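Local coordinates for protein agmatine ureohydrolase (Thermoplasma volcanium GSS1, PDB 3PZL) that probably hydrolyses agmatine to putrescine and urea, as a member of the arginase family that binds two manganese ions in each subunit, at residues S125-A130 and Y225-M230; P43-N46 and R51-S54; E216-S221 and S262-G267; A35-F40 and V292-R297. All blocks are in the same frame, centred on the assembly; numbering follows the deposited sequence.

How the contacts relate
All four contacts belong to one arginase-type alpha/beta domain built round an eight-stranded parallel sheet. Contact 2 closes first along the chain, in the loop after strand 37-42; contacts 1 and 3 interleave, and contact 4 joins the first strand of this sheet to the last helix, 281-303, so that its ends enclose the other three. Contacts 1 and 3 meet on adjacent strands 223-229 and 265-271, and contacts 3 and 4 meet at Ser-262 and Ser-296. The centres of contacts 2 and 3 are 29 Å apart, on opposite sides of the chain's centre. The manganese site sits at the end of central strand 223-229, in contact 1, while contacts 3 and 4 join outlying helices to the sheet.

Contact 1 of 4, residues S125-A130 and Y225-M230; sequences SITVGA and YISVDM. With MN (manganese (II) ion), chain G; MN (manganese (II) ion), chain F.
Thr-127, near the start of helix 126-132, stands over strand 223-229 opposite Ser-227, their CA atoms 7.2 Å apart. Their hydroxyls approach closely, with Thr-127 OG1 3.1 Å from Ser-227 OG, and both are engaged by the carboxylate of Asp-269: OG1 bonds its OD2 and the serine OG bonds its OD1. Thr-127 suits this place because it offers a methyl as well, and CG2, anti to the backbone N, rests 3.6 Å from Ser-227 OG. An alanine here is likely to leave Asp-269 OD2 short of one hydroxyl partner and to open a gap beside Ser-227. Tyr-225 OH also bonds that OD2, while Ala-130, small enough to let the ring close, sets its CB 3.8 Å from Tyr-225 CZ. Ser-227 is second shell to the metals, since its OG is hydrogen-bonded to His-124 NE2, and His-124 holds manganese through ND1. At the end of the strand, Asp-229 OD2 bridges the binuclear manganese site of the arginase family, 2.1 Å from the ion in chain F and 2.5 Å from that in chain G. The strand runs between strands 138-143 and 265-271, and the helix turns Ile-126, Val-128 and Ala-130 against helix 96-112.

Contact 2 of 4, residues P43-N46 and R51-S54; sequences PFDN and RRGS
Asp-45 OD2 is gripped by backbone amides: Gly-53 N donates to its syn lone pair at 3.1 Å, with an N-H...O angle of 147°, and Lys-55 N adds a weak bond. Aspartate is short enough to reach these amides, and Gly-53 has a phi (123°) at which a side chain would jam against the preceding carbonyl. Both segments lie in the loop between strand 37-42 and helix 57-65, the Ser-54 side chain about 10 Å from a manganese ion. Arg-52 runs past Asp-45 in the opposite direction, its CG 3.4 Å from Asp-45 OD2. A bend at chi3 (-109°) brings the guanidinium over Asp-45 O, which sits 3.0 Å above one face. At the edge, Arg-52 NH1 donates to a lone pair of Asn-46 OD1 over 3.1 Å, while NE bonds Ser-48 O. A leucine in place of Arg-52 would probably leave Asn-46 OD1 and Ser-48 O without these donors. Arg-52 of a second subunit packs on both Asn-46 and Arg-52. The two charged side chains are thus held through neutral partners, Asp-45 by backbone N-H groups and Arg-52 by amide oxygens, and their mutual attraction is probably diffuse.

Contact 3 of 4, residues E216-S221 and S262-G267; sequences EVDRKS and SYKAVG
Asp-218, on the last turns of helix 202-220, faces Lys-264, in the turn leading into strand 265-271; their CA atoms are the nearest pair between the segments, 8.6 Å apart. The lysine chain is extended beyond CG and carries its ammonium to the C-terminal end of the helix, where backbone carbonyls run out of helical N-H partners. Lys-264 NZ donates to Asp-218 O over 2.8 Å, in the carbonyl plane and on a lone pair. It also makes a salt bridge to Asp-218 OD1 at 3.1 Å, though the hydrogen bond within it is weak. The modelled distance of 2.4 Å from NZ to Ser-221 O is too short to be trusted in detail. A positive charge is well matched to this end of a helix and to the nearby carboxylate. Tyr-263 comes at Asp-218 nearly at a right angle, ring and carboxylate planes 74° apart, and its OH donates to the syn lone pair of OD1 over 2.7 Å. Asp-218 OD1 thus receives both a phenol and an ammonium, which would probably keep it ionised. Tyrosine also offers a flat face, with Lys-264 CG 3.4 Å above the plane over the ring centre. Outside the contact, the Tyr-263 ring stacks with Tyr-300 of helix 281-303, while backbone bonds from Lys-264, Val-266 and Gly-267 tie the segment to the adjacent strand 223-229.

Contact 4 of 4, residues A35-F40 and V292-R297; sequences AKYVVF and VFIASR
Tyr-37, on strand 37-42 of the arginase-type parallel sheet, packs against Ile-294 and Arg-297 of the C-terminal helix 281-303, which packs on a face of the sheet. The axes of strand 37-40 and helix 292-297 run antiparallel, at 178°, and approach to 11.3 Å. Tyr-37 gives up the most surface to the contact. Its CG lies anti to the carbonyl carbon (chi1 -57°), and the ring projects from the strand toward the helix, with Ile-294 over one face. This is a CH-pi contact: Ile-294 CG2 stands 4.0 Å from the ring centroid, offset toward the rim, and lies 3.7 Å from Tyr-37 CE2. A branched isoleucine suits the place because CG1 meets the same ring, 4.0 Å from Tyr-37 CG, while the side chain also touches Ile-118 and Met-84 of the sheet. Phe-293 joins at the border, its CE2 4.0 Å from Tyr-37 CE1, and its own ring stacks with Phe-268. The phenol OH of Tyr-37 is held twice, by Arg-297 NH1 and by Glu-298 OE2. Arginine has the length and the in-plane N-H donors for this spot: its chain is extended from CG to NE, with Arg-297 CG 3.4 Å from Tyr-37 OH, and the guanidinium stands nearly perpendicular to the tyrosine ring. There Arg-297 NH1 donates to Tyr-37 OH over 3.2 Å, the oxygen only 3° out of the guanidinium plane.

Contact 1 of 4, residues S125-A130 and Y225-M230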
loop_
_atom_site.group_PDB
_atom_site.type_symbol
_atom_site.label_atom_id
_atom_site.label_comp_id
_atom_site.label_asym_id
_atom_site.label_seq_id
_atom_site.Cartn_x
_atom_site.Cartn_y
_atom_site.Cartn_z
ATOM N N SER B 125 16.148 3.307 -22.525
ATOM C CA SER B 125 16.485 3.908 -23.790
ATOM C C SER B 125 17.429 5.083 -23.630
ATOM O O SER B 125 18.005 5.527 -24.610
ATOM C CB SER B 125 15.240 4.336 -24.538
ATOM O OG SER B 125 14.493 5.251 -23.752
ATOM N N ILE B 126 17.624 5.582 -22.419
ATOM C CA ILE B 126 18.617 6.621 -22.230
ATOM C C ILE B 126 20.040 6.141 -22.508
ATOM O O ILE B 126 20.916 6.952 -22.808
ATOM C CB ILE B 126 18.533 7.218 -20.855
ATOM C CG1 ILE B 126 18.778 6.166 -19.776
ATOM C CG2 ILE B 126 17.171 7.851 -20.661
ATOM C CD1 ILE B 126 18.864 6.718 -18.369
ATOM N N THR B 127 20.250 4.824 -22.383
ATOM C CA THR B 127 21.539 4.149 -22.628
ATOM C C THR B 127 22.041 4.352 -24.054
ATOM O O THR B 127 23.213 4.573 -24.270
ATOM C CB THR B 127 21.444 2.640 -22.278
ATOM O OG1 THR B 127 21.370 2.510 -20.868
ATOM C CG2 THR B 127 22.640 1.879 -22.703
ATOM N N VAL B 128 21.136 4.300 -25.015
ATOM C CA VAL B 128 21.468 4.570 -26.403
ATOM C C VAL B 128 22.377 5.812 -26.498
ATOM O O VAL B 128 23.428 5.784 -27.151
ATOM C CB VAL B 128 20.185 4.726 -27.263
ATOM C CG1 VAL B 128 20.504 5.105 -28.687
ATOM C CG2 VAL B 128 19.354 3.444 -27.222
ATOM N N GLY B 129 21.988 6.885 -25.816
ATOM C CA GLY B 129 22.740 8.116 -25.825
ATOM C C GLY B 129 24.174 7.817 -25.512
ATOM O O GLY B 129 25.052 8.005 -26.349
ATOM N N ALA B 130 24.403 7.310 -24.313
ATOM C CA ALA B 130 25.731 6.985 -23.847
ATOM C C ALA B 130 26.518 6.112 -24.849
ATOM O O ALA B 130 27.717 6.318 -25.033
ATOM C CB ALA B 130 25.648 6.343 -22.474
ATOM N N TYR B 225 31.641 -0.366 -20.945
ATOM C CA TYR B 225 30.584 0.446 -20.392
ATOM C C TYR B 225 29.583 -0.566 -19.846
ATOM O O TYR B 225 29.265 -1.563 -20.521
ATOM C CB TYR B 225 29.966 1.364 -21.465
ATOM C CG TYR B 225 28.835 2.216 -20.934
ATOM C CD1 TYR B 225 27.545 1.702 -20.842
ATOM C CD2 TYR B 225 29.058 3.532 -20.513
ATOM C CE1 TYR B 225 26.500 2.469 -20.338
ATOM C CE2 TYR B 225 28.015 4.317 -20.004
ATOM C CZ TYR B 225 26.737 3.781 -19.922
ATOM O OH TYR B 225 25.669 4.496 -19.424
ATOM N N ILE B 226 29.106 -0.323 -18.623
ATOM C CA ILE B 226 28.193 -1.254 -17.966
ATOM C C ILE B 226 26.817 -0.651 -17.832
ATOM O O ILE B 226 26.637 0.379 -17.193
ATOM C CB ILE B 226 28.669 -1.674 -16.570
ATOM C CG1 ILE B 226 30.147 -2.047 -16.596
ATOM C CG2 ILE B 226 27.812 -2.834 -16.071
ATOM C CD1 ILE B 226 30.711 -2.449 -15.274
ATOM N N SER B 227 25.843 -1.311 -18.436
ATOM C CA SER B 227 24.459 -0.868 -18.347
ATOM C C SER B 227 23.578 -1.914 -17.639
ATOM O O SER B 227 23.424 -3.053 -18.131
ATOM C CB SER B 227 23.921 -0.586 -19.725
ATOM O OG SER B 227 22.707 0.091 -19.578
ATOM N N VAL B 228 23.024 -1.538 -16.482
ATOM C CA VAL B 228 22.236 -2.463 -15.685
ATOM C C VAL B 228 20.725 -2.175 -15.758
ATOM O O VAL B 228 20.220 -1.193 -15.173
ATOM C CB VAL B 228 22.680 -2.462 -14.255
ATOM C CG1 VAL B 228 22.014 -3.557 -13.534
ATOM C CG2 VAL B 228 24.131 -2.666 -14.164
ATOM N N ASP B 229 20.014 -3.024 -16.512
ATOM C CA ASP B 229 18.562 -2.969 -16.608
ATOM C C ASP B 229 18.085 -3.757 -15.405
ATOM O O ASP B 229 18.288 -4.966 -15.287
ATOM C CB ASP B 229 18.106 -3.639 -17.888
ATOM C CG ASP B 229 16.623 -3.442 -18.185
ATOM O OD1 ASP B 229 15.827 -3.430 -17.222
ATOM O OD2 ASP B 229 16.266 -3.327 -19.388
HETATM N N MSE B 230 17.458 -3.053 -14.489
HETATM C CA MSE B 230 17.286 -3.558 -13.148
HETATM C C MSE B 230 16.458 -4.836 -13.112
HETATM O O MSE B 230 16.543 -5.605 -12.153
HETATM C CB MSE B 230 16.647 -2.475 -12.326
HETATM C CG MSE B 230 16.896 -2.581 -10.888
HETATM SE SE MSE B 230 18.741 -2.235 -10.275
HETATM C CE MSE B 230 18.290 -2.580 -8.371
HETATM MN MN MN G . 14.710 -5.219 -19.477
HETATM MN MN MN F . 15.918 -2.855 -21.386
#

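Contact 2 of 4, residues P43-N46 and R51-S54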
loop_
_atom_site.group_PDB
_atom_site.type_symbol
_atom_site.label_atom_id
_atom_site.label_comp_id
_atom_site.label_asym_id
_atom_site.label_seq_id
_atom_site.Cartn_x
_atom_site.Cartn_y
_atom_site.Cartn_z
ATOM N N PRO B 43 15.137 11.723 -15.660
ATOM C CA PRO B 43 13.816 11.229 -15.317
ATOM C C PRO B 43 12.920 11.049 -16.531
ATOM O O PRO B 43 11.982 11.825 -16.737
ATOM C CB PRO B 43 13.261 12.325 -14.398
ATOM C CG PRO B 43 14.162 13.498 -14.565
ATOM C CD PRO B 43 15.214 13.185 -15.552
ATOM N N PHE B 44 13.200 10.041 -17.338
ATOM C CA PHE B 44 12.449 9.864 -18.574
ATOM C C PHE B 44 11.827 8.483 -18.659
ATOM O O PHE B 44 12.432 7.483 -18.305
ATOM C CB PHE B 44 13.294 10.152 -19.810
ATOM C CG PHE B 44 12.603 9.806 -21.083
ATOM C CD1 PHE B 44 11.753 10.719 -21.678
ATOM C CD2 PHE B 44 12.792 8.561 -21.685
ATOM C CE1 PHE B 44 11.112 10.411 -22.854
ATOM C CE2 PHE B 44 12.152 8.249 -22.852
ATOM C CZ PHE B 44 11.312 9.176 -23.438
ATOM N N ASP B 45 10.624 8.435 -19.208
ATOM C CA ASP B 45 9.727 7.334 -18.919
ATOM C C ASP B 45 8.799 7.049 -20.069
ATOM O O ASP B 45 8.108 6.028 -20.066
ATOM C CB ASP B 45 8.849 7.778 -17.749
ATOM C CG ASP B 45 8.450 6.657 -16.910
ATOM O OD1 ASP B 45 8.636 5.511 -17.411
ATOM O OD2 ASP B 45 7.954 6.902 -15.768
ATOM N N ASN B 46 8.758 7.976 -21.023
ATOM C CA ASN B 46 7.649 8.077 -21.947
ATOM C C ASN B 46 7.737 7.095 -23.106
ATOM O O ASN B 46 7.458 7.426 -24.267
ATOM C CB ASN B 46 7.498 9.521 -22.449
ATOM C CG ASN B 46 6.074 9.864 -22.762
ATOM O OD1 ASN B 46 5.163 9.498 -22.007
ATOM N ND2 ASN B 46 5.862 10.540 -23.887
ATOM N N ARG B 51 4.638 -1.104 -16.169
ATOM C CA ARG B 51 4.622 -0.373 -14.916
ATOM C C ARG B 51 5.290 0.932 -15.178
ATOM O O ARG B 51 6.350 0.990 -15.817
ATOM C CB ARG B 51 5.414 -1.107 -13.844
ATOM C CG ARG B 51 4.656 -2.237 -13.181
ATOM C CD ARG B 51 5.523 -2.949 -12.212
ATOM N NE ARG B 51 4.850 -4.084 -11.614
ATOM C CZ ARG B 51 5.439 -4.968 -10.801
ATOM N NH1 ARG B 51 6.734 -4.884 -10.495
ATOM N NH2 ARG B 51 4.735 -5.969 -10.297
ATOM N N ARG B 52 4.693 1.993 -14.665
ATOM C CA ARG B 52 5.274 3.300 -14.876
ATOM C C ARG B 52 5.751 3.966 -13.580
ATOM O O ARG B 52 5.414 3.504 -12.506
ATOM C CB ARG B 52 4.370 4.175 -15.727
ATOM C CG ARG B 52 5.202 5.083 -16.564
ATOM C CD ARG B 52 4.403 5.821 -17.551
ATOM N NE ARG B 52 4.593 5.396 -18.936
ATOM C CZ ARG B 52 4.997 6.209 -19.907
ATOM N NH1 ARG B 52 5.278 7.494 -19.652
ATOM N NH2 ARG B 52 5.094 5.753 -21.147
ATOM N N GLY B 53 6.601 4.986 -13.677
ATOM C CA GLY B 53 7.241 5.545 -12.479
ATOM C C GLY B 53 8.765 5.576 -12.458
ATOM O O GLY B 53 9.346 6.156 -11.553
ATOM N N SER B 54 9.425 4.977 -13.447
ATOM C CA SER B 54 10.888 5.167 -13.615
ATOM C C SER B 54 11.369 6.613 -13.396
ATOM O O SER B 54 12.374 6.821 -12.713
ATOM C CB SER B 54 11.329 4.764 -15.005
ATOM O OG SER B 54 11.636 3.415 -14.989
#

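Contact 3 of 4, residues E216-S221 and S262-G267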
loop_
_atom_site.group_PDB
_atom_site.type_symbol
_atom_site.label_atom_id
_atom_site.label_comp_id
_atom_site.label_asym_id
_atom_site.label_seq_id
_atom_site.Cartn_x
_atom_site.Cartn_y
_atom_site.Cartn_z
ATOM N N GLU B 216 35.088 -14.396 -19.773
ATOM C CA GLU B 216 35.077 -14.179 -21.216
ATOM C C GLU B 216 35.226 -12.683 -21.546
ATOM O O GLU B 216 36.191 -12.294 -22.217
ATOM C CB GLU B 216 33.825 -14.773 -21.896
ATOM C CG GLU B 216 33.629 -16.282 -21.753
ATOM C CD GLU B 216 32.248 -16.745 -22.235
ATOM O OE1 GLU B 216 31.389 -15.884 -22.564
ATOM O OE2 GLU B 216 32.003 -17.981 -22.265
ATOM N N VAL B 217 34.309 -11.855 -21.033
ATOM C CA VAL B 217 34.324 -10.391 -21.239
ATOM C C VAL B 217 35.650 -9.732 -20.826
ATOM O O VAL B 217 36.251 -9.001 -21.591
ATOM C CB VAL B 217 33.166 -9.695 -20.471
ATOM C CG1 VAL B 217 33.214 -8.216 -20.662
ATOM C CG2 VAL B 217 31.820 -10.228 -20.945
ATOM N N ASP B 218 36.100 -9.988 -19.609
ATOM C CA ASP B 218 37.377 -9.456 -19.164
ATOM C C ASP B 218 38.551 -9.725 -20.131
ATOM O O ASP B 218 39.370 -8.845 -20.381
ATOM C CB ASP B 218 37.721 -9.971 -17.779
ATOM C CG ASP B 218 38.631 -9.020 -17.026
ATOM O OD1 ASP B 218 38.953 -7.943 -17.563
ATOM O OD2 ASP B 218 39.019 -9.333 -15.889
ATOM N N ARG B 219 38.628 -10.933 -20.677
ATOM C CA ARG B 219 39.698 -11.269 -21.610
ATOM C C ARG B 219 39.562 -10.570 -22.953
ATOM O O ARG B 219 40.542 -10.058 -23.483
ATOM C CB ARG B 219 39.782 -12.780 -21.805
ATOM C CG ARG B 219 40.452 -13.478 -20.637
ATOM C CD ARG B 219 40.114 -14.952 -20.622
ATOM N NE ARG B 219 40.851 -15.704 -19.588
ATOM C CZ ARG B 219 40.529 -15.735 -18.287
ATOM N NH1 ARG B 219 39.484 -15.019 -17.846
ATOM N NH2 ARG B 219 41.251 -16.470 -17.425
ATOM N N LYS B 220 38.343 -10.542 -23.483
ATOM C CA LYS B 220 38.066 -9.970 -24.799
ATOM C C LYS B 220 38.251 -8.454 -24.894
ATOM O O LYS B 220 38.878 -7.964 -25.815
ATOM C CB LYS B 220 36.649 -10.346 -25.250
ATOM C CG LYS B 220 36.358 -9.908 -26.664
ATOM C CD LYS B 220 35.175 -10.639 -27.256
ATOM C CE LYS B 220 35.145 -10.433 -28.809
ATOM N NZ LYS B 220 33.741 -10.741 -29.291
ATOM N N SER B 221 37.697 -7.727 -23.934
ATOM C CA SER B 221 37.569 -6.271 -23.991
ATOM C C SER B 221 38.648 -5.539 -23.212
ATOM O O SER B 221 39.049 -5.952 -22.127
ATOM C CB SER B 221 36.231 -5.892 -23.390
ATOM O OG SER B 221 35.209 -6.804 -23.792
ATOM N N SER B 262 34.724 -3.057 -12.942
ATOM C CA SER B 262 34.599 -1.600 -12.776
ATOM C C SER B 262 35.937 -0.908 -13.031
ATOM O O SER B 262 35.967 0.272 -13.347
ATOM C CB SER B 262 34.098 -1.249 -11.392
ATOM O OG SER B 262 34.982 -1.808 -10.457
ATOM N N TYR B 263 37.031 -1.646 -12.902
ATOM C CA TYR B 263 38.350 -1.113 -13.211
ATOM C C TYR B 263 38.586 -0.801 -14.705
ATOM O O TYR B 263 39.465 -0.039 -15.042
ATOM C CB TYR B 263 39.427 -2.071 -12.683
ATOM C CG TYR B 263 39.736 -3.256 -13.572
ATOM C CD1 TYR B 263 38.882 -4.357 -13.626
ATOM C CD2 TYR B 263 40.916 -3.292 -14.333
ATOM C CE1 TYR B 263 39.169 -5.450 -14.429
ATOM C CE2 TYR B 263 41.229 -4.386 -15.145
ATOM C CZ TYR B 263 40.350 -5.459 -15.191
ATOM O OH TYR B 263 40.641 -6.537 -15.992
ATOM N N LYS B 264 37.803 -1.399 -15.584
ATOM C CA LYS B 264 37.890 -1.153 -17.017
ATOM C C LYS B 264 36.755 -0.263 -17.485
ATOM O O LYS B 264 36.657 0.022 -18.683
ATOM C CB LYS B 264 37.758 -2.456 -17.811
ATOM C CG LYS B 264 38.804 -3.441 -17.564
ATOM C CD LYS B 264 38.616 -4.644 -18.452
ATOM C CE LYS B 264 39.938 -5.270 -18.710
ATOM N NZ LYS B 264 39.743 -6.098 -19.877
ATOM N N ALA B 265 35.878 0.129 -16.560
ATOM C CA ALA B 265 34.612 0.753 -16.935
ATOM C C ALA B 265 34.797 2.231 -17.173
ATOM O O ALA B 265 35.364 2.920 -16.336
ATOM C CB ALA B 265 33.556 0.502 -15.881
ATOM N N VAL B 266 34.331 2.702 -18.327
ATOM C CA VAL B 266 34.395 4.130 -18.660
ATOM C C VAL B 266 33.129 4.857 -18.256
ATOM O O VAL B 266 33.125 6.074 -18.125
ATOM C CB VAL B 266 34.675 4.393 -20.158
ATOM C CG1 VAL B 266 36.070 3.832 -20.553
ATOM C CG2 VAL B 266 33.546 3.840 -21.040
ATOM N N GLY B 267 32.066 4.093 -18.054
ATOM C CA GLY B 267 30.774 4.647 -17.672
ATOM C C GLY B 267 29.851 3.586 -17.114
ATOM O O GLY B 267 30.044 2.404 -17.367
#

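Contact 4 of 4, residues A35-F40 and V292-R297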
loop_
_atom_site.group_PDB
_atom_site.type_symbol
_atom_site.label_atom_id
_atom_site.label_comp_id
_atom_site.label_asym_id
_atom_site.label_seq_id
_atom_site.Cartn_x
_atom_site.Cartn_y
_atom_site.Cartn_z
ATOM N N ALA B 35 35.583 16.393 -9.536
ATOM C CA ALA B 35 34.990 15.066 -9.373
ATOM C C ALA B 35 35.548 14.018 -10.323
ATOM O O ALA B 35 35.808 14.325 -11.493
ATOM C CB ALA B 35 33.499 15.163 -9.532
ATOM N N LYS B 36 35.718 12.787 -9.827
ATOM C CA LYS B 36 36.128 11.643 -10.675
ATOM C C LYS B 36 34.883 10.959 -11.169
ATOM O O LYS B 36 34.801 10.525 -12.327
ATOM C CB LYS B 36 36.966 10.593 -9.921
ATOM C CG LYS B 36 38.294 11.063 -9.282
ATOM C CD LYS B 36 39.095 9.865 -8.801
ATOM C CE LYS B 36 40.105 10.218 -7.700
ATOM N NZ LYS B 36 40.637 8.952 -7.060
ATOM N N TYR B 37 33.916 10.855 -10.264
ATOM C CA TYR B 37 32.636 10.196 -10.554
ATOM C C TYR B 37 31.480 11.213 -10.543
ATOM O O TYR B 37 31.239 11.911 -9.565
ATOM C CB TYR B 37 32.371 9.052 -9.565
ATOM C CG TYR B 37 33.449 7.998 -9.514
ATOM C CD1 TYR B 37 33.464 6.949 -10.439
ATOM C CD2 TYR B 37 34.438 8.031 -8.540
ATOM C CE1 TYR B 37 34.443 5.961 -10.390
ATOM C CE2 TYR B 37 35.423 7.048 -8.483
ATOM C CZ TYR B 37 35.416 6.020 -9.411
ATOM O OH TYR B 37 36.380 5.034 -9.392
ATOM N N VAL B 38 30.777 11.293 -11.655
ATOM C CA VAL B 38 29.754 12.277 -11.798
ATOM C C VAL B 38 28.414 11.575 -11.986
ATOM O O VAL B 38 28.143 10.940 -13.017
ATOM C CB VAL B 38 30.077 13.193 -12.970
ATOM C CG1 VAL B 38 29.044 14.281 -13.081
ATOM C CG2 VAL B 38 31.436 13.790 -12.771
ATOM N N VAL B 39 27.594 11.695 -10.953
ATOM C CA VAL B 39 26.299 11.038 -10.865
ATOM C C VAL B 39 25.251 12.032 -11.300
ATOM O O VAL B 39 25.260 13.185 -10.853
ATOM C CB VAL B 39 26.005 10.615 -9.414
ATOM C CG1 VAL B 39 24.538 10.312 -9.226
ATOM C CG2 VAL B 39 26.874 9.442 -9.026
ATOM N N PHE B 40 24.355 11.586 -12.177
ATOM C CA PHE B 40 23.295 12.435 -12.673
ATOM C C PHE B 40 22.050 11.643 -13.040
ATOM O O PHE B 40 22.126 10.504 -13.479
ATOM C CB PHE B 40 23.777 13.305 -13.854
ATOM C CG PHE B 40 24.246 12.521 -15.047
ATOM C CD1 PHE B 40 25.575 12.159 -15.178
ATOM C CD2 PHE B 40 23.347 12.150 -16.042
ATOM C CE1 PHE B 40 25.997 11.425 -16.279
ATOM C CE2 PHE B 40 23.768 11.436 -17.135
ATOM C CZ PHE B 40 25.088 11.073 -17.259
ATOM N N VAL B 292 29.038 -0.131 -4.869
ATOM C CA VAL B 292 29.886 -1.232 -5.277
ATOM C C VAL B 292 30.738 -0.892 -6.509
ATOM O O VAL B 292 31.911 -1.250 -6.581
ATOM C CB VAL B 292 29.048 -2.511 -5.500
ATOM C CG1 VAL B 292 29.761 -3.514 -6.402
ATOM C CG2 VAL B 292 28.734 -3.134 -4.192
ATOM N N PHE B 293 30.158 -0.214 -7.481
ATOM C CA PHE B 293 30.923 0.165 -8.642
ATOM C C PHE B 293 32.070 1.098 -8.284
ATOM O O PHE B 293 33.227 0.826 -8.630
ATOM C CB PHE B 293 30.030 0.825 -9.658
ATOM C CG PHE B 293 30.766 1.436 -10.783
ATOM C CD1 PHE B 293 31.057 0.702 -11.911
ATOM C CD2 PHE B 293 31.168 2.745 -10.728
ATOM C CE1 PHE B 293 31.720 1.280 -12.975
ATOM C CE2 PHE B 293 31.849 3.319 -11.789
ATOM C CZ PHE B 293 32.112 2.593 -12.913
ATOM N N ILE B 294 31.764 2.191 -7.591
ATOM C CA ILE B 294 32.781 3.164 -7.236
ATOM C C ILE B 294 33.837 2.523 -6.333
ATOM O O ILE B 294 35.028 2.601 -6.632
ATOM C CB ILE B 294 32.152 4.458 -6.586
ATOM C CG1 ILE B 294 31.295 5.211 -7.598
ATOM C CG2 ILE B 294 33.195 5.380 -6.049
ATOM C CD1 ILE B 294 30.525 6.315 -6.991
ATOM N N ALA B 295 33.392 1.878 -5.254
ATOM C CA ALA B 295 34.293 1.326 -4.257
ATOM C C ALA B 295 35.236 0.302 -4.852
ATOM O O ALA B 295 36.437 0.377 -4.643
ATOM C CB ALA B 295 33.527 0.743 -3.036
ATOM N N SER B 296 34.712 -0.662 -5.589
ATOM C CA SER B 296 35.578 -1.714 -6.110
ATOM C C SER B 296 36.556 -1.171 -7.146
ATOM O O SER B 296 37.658 -1.704 -7.318
ATOM C CB SER B 296 34.778 -2.847 -6.720
ATOM O OG SER B 296 34.155 -2.393 -7.891
ATOM N N ARG B 297 36.157 -0.118 -7.845
ATOM C CA ARG B 297 37.069 0.535 -8.771
ATOM C C ARG B 297 38.185 1.280 -8.038
ATOM O O ARG B 297 39.336 1.254 -8.478
ATOM C CB ARG B 297 36.316 1.498 -9.689
ATOM C CG ARG B 297 37.166 2.070 -10.778
ATOM C CD ARG B 297 36.309 2.699 -11.853
ATOM N NE ARG B 297 37.084 3.014 -13.057
ATOM C CZ ARG B 297 37.831 4.100 -13.184
ATOM N NH1 ARG B 297 37.881 4.967 -12.187
ATOM N NH2 ARG B 297 38.506 4.331 -14.303
#